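Local structure of putative acetyl-CoA acetyltransferase (Thermus thermophilus, 1ULQ) at residues P277-P291 with G388-M400. The protein probably acts as a thiolase, an acetyl-CoA C-acyltransferase of lipid metabolism. Residues are numbered along the deposited sequence; the frame is centred on the assembly and turned at random.
Sequences PLARVRAIAVAGVPP and GVGQGIAVVVEGM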
ATOM      1  N   PRO C 277       8.263 -27.992 -41.378  1.00 16.11           N
ATOM      2  CA  PRO C 277       7.257 -26.942 -41.178  1.00 15.46           C
ATOM      3  C   PRO C 277       5.958 -27.473 -40.585  1.00 15.37           C
ATOM      4  O   PRO C 277       5.500 -28.563 -40.924  1.00 17.31           O
ATOM      5  CB  PRO C 277       7.030 -26.397 -42.585  1.00 15.00           C
ATOM      6  CG  PRO C 277       8.243 -26.836 -43.348  1.00 16.60           C
ATOM      7  CD  PRO C 277       8.511 -28.198 -42.811  1.00 16.10           C
ATOM      8  N   LEU C 278       5.360 -26.692 -39.701  1.00 13.96           N
ATOM      9  CA  LEU C 278       4.114 -27.084 -39.076  1.00 11.48           C
ATOM     10  C   LEU C 278       3.064 -26.299 -39.829  1.00 10.75           C
ATOM     11  O   LEU C 278       1.961 -26.775 -40.088  1.00 10.02           O
ATOM     12  CB  LEU C 278       4.145 -26.698 -37.603  1.00 11.53           C
ATOM     13  CG  LEU C 278       3.216 -27.409 -36.620  1.00 13.18           C
ATOM     14  CD1 LEU C 278       3.153 -28.878 -36.893  1.00 11.95           C
ATOM     15  CD2 LEU C 278       3.717 -27.167 -35.212  1.00 13.94           C
ATOM     16  N   ALA C 279       3.448 -25.088 -40.213  1.00 10.83           N
ATOM     17  CA  ALA C 279       2.580 -24.199 -40.960  1.00  9.31           C
ATOM     18  C   ALA C 279       3.384 -22.993 -41.415  1.00  9.12           C
ATOM     19  O   ALA C 279       4.533 -22.792 -41.000  1.00  8.00           O
ATOM     20  CB  ALA C 279       1.420 -23.756 -40.091  1.00  9.74           C
ATOM     21  N   ARG C 280       2.753 -22.192 -42.262  1.00  9.55           N
ATOM     22  CA  ARG C 280       3.345 -20.986 -42.830  1.00 10.41           C
ATOM     23  C   ARG C 280       2.427 -19.790 -42.505  1.00 10.60           C
ATOM     24  O   ARG C 280       1.198 -19.897 -42.593  1.00 11.57           O
ATOM     25  CB  ARG C 280       3.470 -21.184 -44.350  1.00 11.22           C
ATOM     26  CG  ARG C 280       3.644 -19.924 -45.172  1.00 15.81           C
ATOM     27  CD  ARG C 280       2.864 -19.961 -46.499  1.00 17.96           C
ATOM     28  NE  ARG C 280       3.258 -21.060 -47.381  1.00 22.36           N
ATOM     29  CZ  ARG C 280       2.896 -21.171 -48.662  1.00 24.46           C
ATOM     30  NH1 ARG C 280       2.129 -20.245 -49.235  1.00 24.69           N
ATOM     31  NH2 ARG C 280       3.289 -22.223 -49.376  1.00 24.44           N
ATOM     32  N   VAL C 281       3.008 -18.663 -42.107  1.00  9.51           N
ATOM     33  CA  VAL C 281       2.204 -17.481 -41.813  1.00  8.22           C
ATOM     34  C   VAL C 281       1.817 -16.810 -43.140  1.00  9.24           C
ATOM     35  O   VAL C 281       2.669 -16.292 -43.870  1.00  8.35           O
ATOM     36  CB  VAL C 281       2.980 -16.489 -40.927  1.00  6.73           C
ATOM     37  CG1 VAL C 281       2.164 -15.244 -40.692  1.00  4.06           C
ATOM     38  CG2 VAL C 281       3.309 -17.147 -39.617  1.00  4.95           C
ATOM     39  N   ARG C 282       0.528 -16.839 -43.454  1.00  9.64           N
ATOM     40  CA  ARG C 282       0.040 -16.248 -44.689  1.00 10.61           C
ATOM     41  C   ARG C 282      -0.252 -14.753 -44.604  1.00 10.75           C
ATOM     42  O   ARG C 282       0.306 -13.980 -45.376  1.00 10.97           O
ATOM     43  CB  ARG C 282      -1.207 -16.987 -45.167  1.00 12.58           C
ATOM     44  CG  ARG C 282      -0.934 -18.024 -46.248  1.00 13.68           C
ATOM     45  CD  ARG C 282      -1.459 -17.546 -47.593  1.00 15.44           C
ATOM     46  NE  ARG C 282      -1.652 -18.657 -48.525  1.00 16.38           N
ATOM     47  CZ  ARG C 282      -2.266 -18.556 -49.700  1.00 16.06           C
ATOM     48  NH1 ARG C 282      -2.756 -17.389 -50.107  1.00 14.52           N
ATOM     49  NH2 ARG C 282      -2.391 -19.630 -50.466  1.00 17.09           N
ATOM     50  N   ALA C 283      -1.121 -14.336 -43.688  1.00  9.42           N
ATOM     51  CA  ALA C 283      -1.431 -12.920 -43.576  1.00  8.84           C
ATOM     52  C   ALA C 283      -1.843 -12.525 -42.179  1.00  9.99           C
ATOM     53  O   ALA C 283      -2.385 -13.341 -41.427  1.00 10.81           O
ATOM     54  CB  ALA C 283      -2.524 -12.555 -44.550  1.00  8.82           C
ATOM     55  N   ILE C 284      -1.589 -11.263 -41.839  1.00 10.05           N
ATOM     56  CA  ILE C 284      -1.942 -10.729 -40.526  1.00  9.95           C
ATOM     57  C   ILE C 284      -2.765  -9.451 -40.683  1.00 11.28           C
ATOM     58  O   ILE C 284      -2.579  -8.699 -41.642  1.00 11.21           O
ATOM     59  CB  ILE C 284      -0.698 -10.372 -39.711  1.00  8.43           C
ATOM     60  CG1 ILE C 284       0.332 -11.486 -39.815  1.00  8.17           C
ATOM     61  CG2 ILE C 284      -1.075 -10.184 -38.265  1.00  6.28           C
ATOM     62  CD1 ILE C 284       1.714 -11.048 -39.389  1.00 10.83           C
ATOM     63  N   ALA C 285      -3.668  -9.205 -39.736  1.00 12.02           N
ATOM     64  CA  ALA C 285      -4.507  -8.009 -39.770  1.00 11.37           C
ATOM     65  C   ALA C 285      -4.961  -7.591 -38.380  1.00 10.69           C
ATOM     66  O   ALA C 285      -5.354  -8.411 -37.557  1.00 11.02           O
ATOM     67  CB  ALA C 285      -5.723  -8.233 -40.664  1.00 11.63           C
ATOM     68  N   VAL C 286      -4.914  -6.293 -38.138  1.00  9.99           N
ATOM     69  CA  VAL C 286      -5.306  -5.729 -36.862  1.00  8.75           C
ATOM     70  C   VAL C 286      -6.396  -4.686 -37.152  1.00  9.77           C
ATOM     71  O   VAL C 286      -6.349  -4.008 -38.176  1.00 10.57           O
ATOM     72  CB  VAL C 286      -4.061  -5.093 -36.194  1.00  6.95           C
ATOM     73  CG1 VAL C 286      -4.247  -3.602 -36.004  1.00  3.72           C
ATOM     74  CG2 VAL C 286      -3.757  -5.801 -34.899  1.00  5.67           C
ATOM     75  N   ALA C 287      -7.383  -4.567 -36.268  1.00  8.95           N
ATOM     76  CA  ALA C 287      -8.454  -3.609 -36.487  1.00  8.39           C
ATOM     77  C   ALA C 287      -9.056  -3.106 -35.186  1.00  8.69           C
ATOM     78  O   ALA C 287      -9.009  -3.796 -34.165  1.00  9.97           O
ATOM     79  CB  ALA C 287      -9.530  -4.239 -37.339  1.00  8.30           C
ATOM     80  N   GLY C 288      -9.624  -1.901 -35.229  1.00  7.62           N
ATOM     81  CA  GLY C 288     -10.253  -1.331 -34.050  1.00  4.96           C
ATOM     82  C   GLY C 288     -11.768  -1.267 -34.182  1.00  4.87           C
ATOM     83  O   GLY C 288     -12.310  -1.100 -35.272  1.00  5.48           O
ATOM     84  N   VAL C 289     -12.457  -1.423 -33.061  1.00  4.26           N
ATOM     85  CA  VAL C 289     -13.915  -1.363 -33.027  1.00  1.74           C
ATOM     86  C   VAL C 289     -14.248  -0.536 -31.796  1.00  1.21           C
ATOM     87  O   VAL C 289     -13.373  -0.291 -30.967  1.00  1.00           O
ATOM     88  CB  VAL C 289     -14.524  -2.764 -32.886  1.00  2.02           C
ATOM     89  CG1 VAL C 289     -14.128  -3.612 -34.080  1.00  1.00           C
ATOM     90  CG2 VAL C 289     -14.052  -3.413 -31.583  1.00  1.00           C
ATOM     91  N   PRO C 290     -15.502  -0.089 -31.656  1.00  1.00           N
ATOM     92  CA  PRO C 290     -15.886   0.717 -30.492  1.00  1.00           C
ATOM     93  C   PRO C 290     -15.747  -0.042 -29.173  1.00  2.27           C
ATOM     94  O   PRO C 290     -16.213  -1.170 -29.039  1.00  2.35           O
ATOM     95  CB  PRO C 290     -17.325   1.113 -30.810  1.00  1.07           C
ATOM     96  CG  PRO C 290     -17.819  -0.059 -31.565  1.00  1.00           C
ATOM     97  CD  PRO C 290     -16.668  -0.355 -32.508  1.00  1.23           C
ATOM     98  N   PRO C 291     -15.103   0.579 -28.175  1.00  3.56           N
ATOM     99  CA  PRO C 291     -14.881  -0.014 -26.855  1.00  3.92           C
ATOM    100  C   PRO C 291     -16.090  -0.729 -26.264  1.00  5.68           C
ATOM    101  O   PRO C 291     -15.987  -1.874 -25.819  1.00  5.90           O
ATOM    102  CB  PRO C 291     -14.457   1.184 -26.012  1.00  3.62           C
ATOM    103  CG  PRO C 291     -13.732   2.034 -27.003  1.00  4.11           C
ATOM    104  CD  PRO C 291     -14.660   1.984 -28.189  1.00  3.55           C
ATOM    105  N   GLY C 388      -9.415  -5.924 -25.413  1.00  9.21           N
ATOM    106  CA  GLY C 388      -9.936  -4.900 -24.518  1.00  6.73           C
ATOM    107  C   GLY C 388      -9.820  -3.468 -24.989  1.00  5.73           C
ATOM    108  O   GLY C 388      -8.812  -3.054 -25.555  1.00  6.25           O
ATOM    109  N   VAL C 389     -10.868  -2.705 -24.728  1.00  6.44           N
ATOM    110  CA  VAL C 389     -10.946  -1.300 -25.111  1.00  7.16           C
ATOM    111  C   VAL C 389     -11.185  -1.128 -26.611  1.00  8.59           C
ATOM    112  O   VAL C 389     -10.925  -0.057 -27.167  1.00  9.69           O
ATOM    113  CB  VAL C 389      -9.685  -0.487 -24.701  1.00  6.47           C
ATOM    114  CG1 VAL C 389      -9.952   0.985 -24.881  1.00  4.35           C
ATOM    115  CG2 VAL C 389      -9.320  -0.747 -23.258  1.00  6.03           C
ATOM    116  N   GLY C 390     -11.659  -2.197 -27.259  1.00  9.86           N
ATOM    117  CA  GLY C 390     -12.014  -2.145 -28.678  1.00 10.60           C
ATOM    118  C   GLY C 390     -11.066  -2.440 -29.829  1.00 10.16           C
ATOM    119  O   GLY C 390     -10.830  -1.565 -30.663  1.00 11.09           O
ATOM    120  N   GLN C 391     -10.547  -3.662 -29.905  1.00  8.98           N
ATOM    121  CA  GLN C 391      -9.647  -4.046 -30.994  1.00  7.77           C
ATOM    122  C   GLN C 391      -9.830  -5.505 -31.348  1.00  6.98           C
ATOM    123  O   GLN C 391     -10.505  -6.245 -30.647  1.00  6.17           O
ATOM    124  CB  GLN C 391      -8.184  -3.814 -30.611  1.00  7.41           C
ATOM    125  CG  GLN C 391      -7.634  -2.486 -31.039  1.00  6.75           C
ATOM    126  CD  GLN C 391      -6.240  -2.259 -30.523  1.00  7.68           C
ATOM    127  OE1 GLN C 391      -6.044  -1.950 -29.351  1.00  8.84           O
ATOM    128  NE2 GLN C 391      -5.255  -2.422 -31.391  1.00  9.42           N
ATOM    129  N   GLY C 392      -9.212  -5.913 -32.444  1.00  7.55           N
ATOM    130  CA  GLY C 392      -9.302  -7.294 -32.877  1.00  7.29           C
ATOM    131  C   GLY C 392      -8.079  -7.630 -33.702  1.00  7.65           C
ATOM    132  O   GLY C 392      -7.585  -6.784 -34.456  1.00  8.89           O
ATOM    133  N   ILE C 393      -7.570  -8.850 -33.559  1.00  6.06           N
ATOM    134  CA  ILE C 393      -6.405  -9.256 -34.326  1.00  3.75           C
ATOM    135  C   ILE C 393      -6.694 -10.635 -34.882  1.00  4.12           C
ATOM    136  O   ILE C 393      -7.423 -11.410 -34.270  1.00  3.06           O
ATOM    137  CB  ILE C 393      -5.144  -9.275 -33.446  1.00  2.01           C
ATOM    138  CG1 ILE C 393      -3.915  -9.570 -34.300  1.00  1.00           C
ATOM    139  CG2 ILE C 393      -5.321 -10.272 -32.315  1.00  1.05           C
ATOM    140  CD1 ILE C 393      -2.639  -9.587 -33.522  1.00  1.00           C
ATOM    141  N   ALA C 394      -6.151 -10.920 -36.060  1.00  5.70           N
ATOM    142  CA  ALA C 394      -6.345 -12.214 -36.709  1.00  7.12           C
ATOM    143  C   ALA C 394      -5.122 -12.581 -37.544  1.00  8.13           C
ATOM    144  O   ALA C 394      -4.478 -11.714 -38.155  1.00  8.25           O
ATOM    145  CB  ALA C 394      -7.589 -12.182 -37.590  1.00  8.15           C
ATOM    146  N   VAL C 395      -4.810 -13.874 -37.569  1.00  7.96           N
ATOM    147  CA  VAL C 395      -3.665 -14.384 -38.313  1.00  7.57           C
ATOM    148  C   VAL C 395      -4.054 -15.596 -39.138  1.00  8.31           C
ATOM    149  O   VAL C 395      -4.596 -16.560 -38.597  1.00  9.40           O
ATOM    150  CB  VAL C 395      -2.557 -14.804 -37.358  1.00  6.35           C
ATOM    151  CG1 VAL C 395      -1.469 -15.551 -38.106  1.00  6.20           C
ATOM    152  CG2 VAL C 395      -2.000 -13.586 -36.678  1.00  6.92           C
ATOM    153  N   VAL C 396      -3.790 -15.555 -40.443  1.00  8.12           N
ATOM    154  CA  VAL C 396      -4.125 -16.690 -41.297  1.00  7.33           C
ATOM    155  C   VAL C 396      -2.885 -17.540 -41.530  1.00  8.14           C
ATOM    156  O   VAL C 396      -1.817 -17.041 -41.872  1.00  8.88           O
ATOM    157  CB  VAL C 396      -4.695 -16.254 -42.654  1.00  5.18           C
ATOM    158  CG1 VAL C 396      -5.191 -17.467 -43.409  1.00  2.36           C
ATOM    159  CG2 VAL C 396      -5.821 -15.271 -42.455  1.00  4.63           C
ATOM    160  N   VAL C 397      -3.044 -18.839 -41.352  1.00  9.51           N
ATOM    161  CA  VAL C 397      -1.946 -19.770 -41.500  1.00 10.90           C
ATOM    162  C   VAL C 397      -2.262 -20.918 -42.471  1.00 13.57           C
ATOM    163  O   VAL C 397      -3.392 -21.419 -42.519  1.00 13.38           O
ATOM    164  CB  VAL C 397      -1.590 -20.313 -40.115  1.00  9.23           C
ATOM    165  CG1 VAL C 397      -0.933 -21.653 -40.213  1.00 10.24           C
ATOM    166  CG2 VAL C 397      -0.690 -19.333 -39.427  1.00  7.32           C
ATOM    167  N   GLU C 398      -1.254 -21.315 -43.249  1.00 15.61           N
ATOM    168  CA  GLU C 398      -1.388 -22.399 -44.222  1.00 17.15           C
ATOM    169  C   GLU C 398      -0.550 -23.577 -43.744  1.00 18.07           C
ATOM    170  O   GLU C 398       0.641 -23.428 -43.470  1.00 18.44           O
ATOM    171  CB  GLU C 398      -0.912 -21.935 -45.608  1.00 18.42           C
ATOM    172  CG  GLU C 398      -1.154 -22.944 -46.745  1.00 20.58           C
ATOM    173  CD  GLU C 398      -0.886 -22.366 -48.147  1.00 22.68           C
ATOM    174  OE1 GLU C 398      -0.250 -21.288 -48.244  1.00 23.13           O
ATOM    175  OE2 GLU C 398      -1.302 -23.000 -49.153  1.00 22.43           O
ATOM    176  N   GLY C 399      -1.179 -24.743 -43.627  1.00 19.45           N
ATOM    177  CA  GLY C 399      -0.472 -25.926 -43.164  1.00 21.38           C
ATOM    178  C   GLY C 399       0.529 -26.455 -44.174  1.00 23.16           C
ATOM    179  O   GLY C 399       0.428 -26.147 -45.366  1.00 21.63           O
ATOM    180  N   MET C 400       1.495 -27.244 -43.695  1.00 25.27           N
ATOM    181  CA  MET C 400       2.530 -27.830 -44.555  1.00 27.38           C
ATOM    182  C   MET C 400       3.047 -29.182 -44.033  1.00 28.69           C
ATOM    183  O   MET C 400       2.609 -29.607 -42.945  1.00 30.65           O
ATOM    184  CB  MET C 400       3.706 -26.857 -44.700  1.00 27.08           C
ATOM    185  CG  MET C 400       3.280 -25.436 -45.057  1.00 28.58           C
ATOM    186  SD  MET C 400       4.481 -24.430 -45.993  1.00 29.79           S
ATOM    187  CE  MET C 400       5.771 -24.181 -44.770  1.00 30.29           C
TER
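Glu398 lies between Arg280 and Arg282, and its OE1 takes a salt bridge from each. Arg282 NE donates to Glu398 OE1 at 3.0 Å. The oxygen lies near the guanidinium plane of Arg282, whereas NE comes to it from above the carboxylate plane. Arg280 meets the same oxygen differently. Its NH1 is 2.8 Å from Glu398 OE1, which sits over one face of the guanidinium, so this bridge rests on charge and no N-H points at the oxygen. Glu398 runs alongside Arg280, and its extended chain (chi1 -173°) carries OE1 out to both arginine head groups. Met400 lies across Arg280, its SD at the guanidinium edge, near the plane. A bend at chi3 (-69°) brings its CE against Pro277 CB. With an alanine in place of Arg282, Glu398 OE1 would probably lose the N-H aimed at it and be less firmly fixed. The backbones of strands 279-288 and 391-399 pair antiparallel in the large mixed sheet of the thiolase fold. At a classic beta bulge, Arg282 and Ala283 both face Val396. Gly392, toward the other end, nears Cys386, a predicted active-site residue. The chemistry implies a bulged backbone ladder, clamped where 279-288 begins by two arginines sharing one carboxylate oxygen.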